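Local structure of putative efflux transporter (4L8J) at residues Gln98-Ser101 and Leu102-Glu106. The protein is probably the periplasmic adaptor (membrane-fusion) subunit of a bacterial efflux pump, of the HlyD secretion-protein family. Numbering follows the deposited sequence.
Sequences QAIS and LQEYE
S101 and E104 illustrate how a helix start is capped by the residue just before it. The hydroxyl OG of S101 accepts the backbone N-H of E104, with 3.3 Å between S101 OG and E104 N and a moderately bent N-H...O angle of 149°. With OG between the backbone N and the carbonyl carbon of S101 (chi1 47°), the hydroxyl reaches the N-H of E104; S101 OG also lies 3.2 Å from E104 CB. S101 thus serves twice, as N-cap through its side chain and as first acceptor of the helix through its carbonyl: S101 O takes the N-H of Y105 at 3.1 Å from Y105 N, in a nearly straight bond of 167°. The pattern continues one residue on, where L102 O receives the N-H of E106. Y105 O, in addition, is hydrogen-bonded to S108 OG.

Beside these polar links, the extended side chain of I100 slants across the aliphatic part of E104, CD1 of I100 lying 3.5 Å from CG of E104. E104 CG, anti to its own backbone N, meets the I100 methyl, while the bend at the next bond leads the carboxylate away. Replacing I100 by alanine would remove CG1, CG2 and CD1, and would probably leave E104 CG without this cover and weaken the packing on N91 and L94.

Those two residues belong to helix 68-95, which ends in a Schellman motif with Q98, at positive phi, as the C' residue. The loop then turns back into helix 102-127. I100 of the loop rests on N91 and L94, and Y105 of the second helix on K92 and L95, at the exposed tip of the alpha-helical hairpin characteristic of periplasmic adaptor proteins, far from the beta domains.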
ATOM      1  N   GLN A  98     -48.381 -77.499  40.303  1.00 55.25           N
ATOM      2  CA  GLN A  98     -47.934 -77.988  41.621  1.00 53.97           C
ATOM      3  C   GLN A  98     -47.721 -79.525  41.677  1.00 58.46           C
ATOM      4  O   GLN A  98     -47.885 -80.121  42.734  1.00 58.13           O
ATOM      5  CB  GLN A  98     -48.900 -77.519  42.742  1.00 54.71           C
ATOM      6  CG  GLN A  98     -49.097 -75.994  42.788  1.00 50.26           C
ATOM      7  CD  GLN A  98     -47.833 -75.266  43.188  1.00 54.57           C
ATOM      8  OE1 GLN A  98     -46.977 -75.800  43.908  1.00 44.40           O
ATOM      9  NE2 GLN A  98     -47.722 -74.006  42.784  1.00 46.11           N
ATOM     10  N   ALA A  99     -47.259 -80.136  40.570  1.00 56.89           N
ATOM     11  CA  ALA A  99     -46.972 -81.575  40.480  1.00 57.22           C
ATOM     12  C   ALA A  99     -45.565 -81.953  41.021  1.00 60.88           C
ATOM     13  O   ALA A  99     -45.295 -83.140  41.258  1.00 61.66           O
ATOM     14  CB  ALA A  99     -47.105 -82.028  39.042  1.00 58.64           C
ATOM     15  N   ILE A 100     -44.683 -80.938  41.234  1.00 54.45           N
ATOM     16  CA  ILE A 100     -43.306 -81.106  41.721  1.00 51.71           C
ATOM     17  C   ILE A 100     -43.012 -80.119  42.852  1.00 50.51           C
ATOM     18  O   ILE A 100     -43.673 -79.081  42.929  1.00 49.05           O
ATOM     19  CB  ILE A 100     -42.340 -80.899  40.506  1.00 54.57           C
ATOM     20  CG1 ILE A 100     -40.975 -81.569  40.723  1.00 55.58           C
ATOM     21  CG2 ILE A 100     -42.216 -79.425  40.055  1.00 53.66           C
ATOM     22  CD1 ILE A 100     -40.084 -81.642  39.409  1.00 72.11           C
ATOM     23  N   SER A 101     -42.018 -80.425  43.714  1.00 44.89           N
ATOM     24  CA  SER A 101     -41.598 -79.517  44.776  1.00 44.25           C
ATOM     25  C   SER A 101     -40.860 -78.305  44.222  1.00 49.13           C
ATOM     26  O   SER A 101     -40.173 -78.411  43.197  1.00 48.22           O
ATOM     27  CB  SER A 101     -40.671 -80.208  45.768  1.00 48.89           C
ATOM     28  OG  SER A 101     -39.650 -80.946  45.127  1.00 61.61           O
ATOM     29  N   LEU A 102     -40.937 -77.178  44.937  1.00 44.81           N
ATOM     30  CA  LEU A 102     -40.179 -76.007  44.555  1.00 44.52           C
ATOM     31  C   LEU A 102     -38.671 -76.330  44.655  1.00 50.99           C
ATOM     32  O   LEU A 102     -37.903 -75.908  43.787  1.00 49.83           O
ATOM     33  CB  LEU A 102     -40.533 -74.764  45.379  1.00 43.44           C
ATOM     34  CG  LEU A 102     -39.729 -73.563  44.913  1.00 46.17           C
ATOM     35  CD1 LEU A 102     -40.429 -72.764  43.847  1.00 45.81           C
ATOM     36  CD2 LEU A 102     -39.064 -72.853  46.027  1.00 48.92           C
ATOM     37  N   GLN A 103     -38.284 -77.119  45.679  1.00 49.08           N
ATOM     38  CA  GLN A 103     -36.929 -77.606  45.940  1.00 49.58           C
ATOM     39  C   GLN A 103     -36.342 -78.279  44.697  1.00 50.49           C
ATOM     40  O   GLN A 103     -35.214 -77.983  44.333  1.00 49.89           O
ATOM     41  CB  GLN A 103     -36.955 -78.620  47.105  1.00 52.38           C
ATOM     42  CG  GLN A 103     -35.570 -79.126  47.531  1.00 80.34           C
ATOM     43  CD  GLN A 103     -35.610 -80.331  48.444  1.00104.83           C
ATOM     44  OE1 GLN A 103     -36.260 -80.339  49.499  1.00 99.64           O
ATOM     45  NE2 GLN A 103     -34.846 -81.356  48.096  1.00100.81           N
ATOM     46  N   GLU A 104     -37.108 -79.197  44.078  1.00 45.17           N
ATOM     47  CA  GLU A 104     -36.717 -79.946  42.891  1.00 44.55           C
ATOM     48  C   GLU A 104     -36.643 -79.005  41.695  1.00 45.59           C
ATOM     49  O   GLU A 104     -35.676 -79.081  40.950  1.00 45.44           O
ATOM     50  CB  GLU A 104     -37.685 -81.128  42.630  1.00 46.25           C
ATOM     51  CG  GLU A 104     -37.285 -82.055  41.497  1.00 50.80           C
ATOM     52  CD  GLU A 104     -35.910 -82.692  41.531  1.00 59.73           C
ATOM     53  OE1 GLU A 104     -35.432 -83.028  42.637  1.00 55.76           O
ATOM     54  OE2 GLU A 104     -35.349 -82.933  40.437  1.00 57.71           O
ATOM     55  N   TYR A 105     -37.628 -78.095  41.540  1.00 40.05           N
ATOM     56  CA  TYR A 105     -37.625 -77.102  40.470  1.00 38.83           C
ATOM     57  C   TYR A 105     -36.365 -76.219  40.572  1.00 40.81           C
ATOM     58  O   TYR A 105     -35.703 -75.974  39.564  1.00 41.42           O
ATOM     59  CB  TYR A 105     -38.900 -76.226  40.514  1.00 38.71           C
ATOM     60  CG  TYR A 105     -38.863 -75.091  39.512  1.00 37.16           C
ATOM     61  CD1 TYR A 105     -39.098 -75.320  38.166  1.00 39.82           C
ATOM     62  CD2 TYR A 105     -38.578 -73.789  39.911  1.00 36.25           C
ATOM     63  CE1 TYR A 105     -38.976 -74.301  37.228  1.00 42.46           C
ATOM     64  CE2 TYR A 105     -38.502 -72.747  38.980  1.00 36.52           C
ATOM     65  CZ  TYR A 105     -38.728 -73.006  37.643  1.00 45.40           C
ATOM     66  OH  TYR A 105     -38.620 -72.019  36.699  1.00 53.81           O
ATOM     67  N   GLU A 106     -36.043 -75.755  41.786  1.00 35.49           N
ATOM     68  CA  GLU A 106     -34.890 -74.887  42.057  1.00 33.84           C
ATOM     69  C   GLU A 106     -33.581 -75.564  41.696  1.00 39.44           C
ATOM     70  O   GLU A 106     -32.713 -74.936  41.096  1.00 38.80           O
ATOM     71  CB  GLU A 106     -34.866 -74.488  43.517  1.00 33.91           C
ATOM     72  CG  GLU A 106     -33.730 -73.521  43.829  1.00 33.77           C
ATOM     73  CD  GLU A 106     -33.752 -73.059  45.264  1.00 45.61           C
ATOM     74  OE1 GLU A 106     -34.533 -73.648  46.042  1.00 42.80           O
ATOM     75  OE2 GLU A 106     -33.045 -72.080  45.596  1.00 38.72           O
TER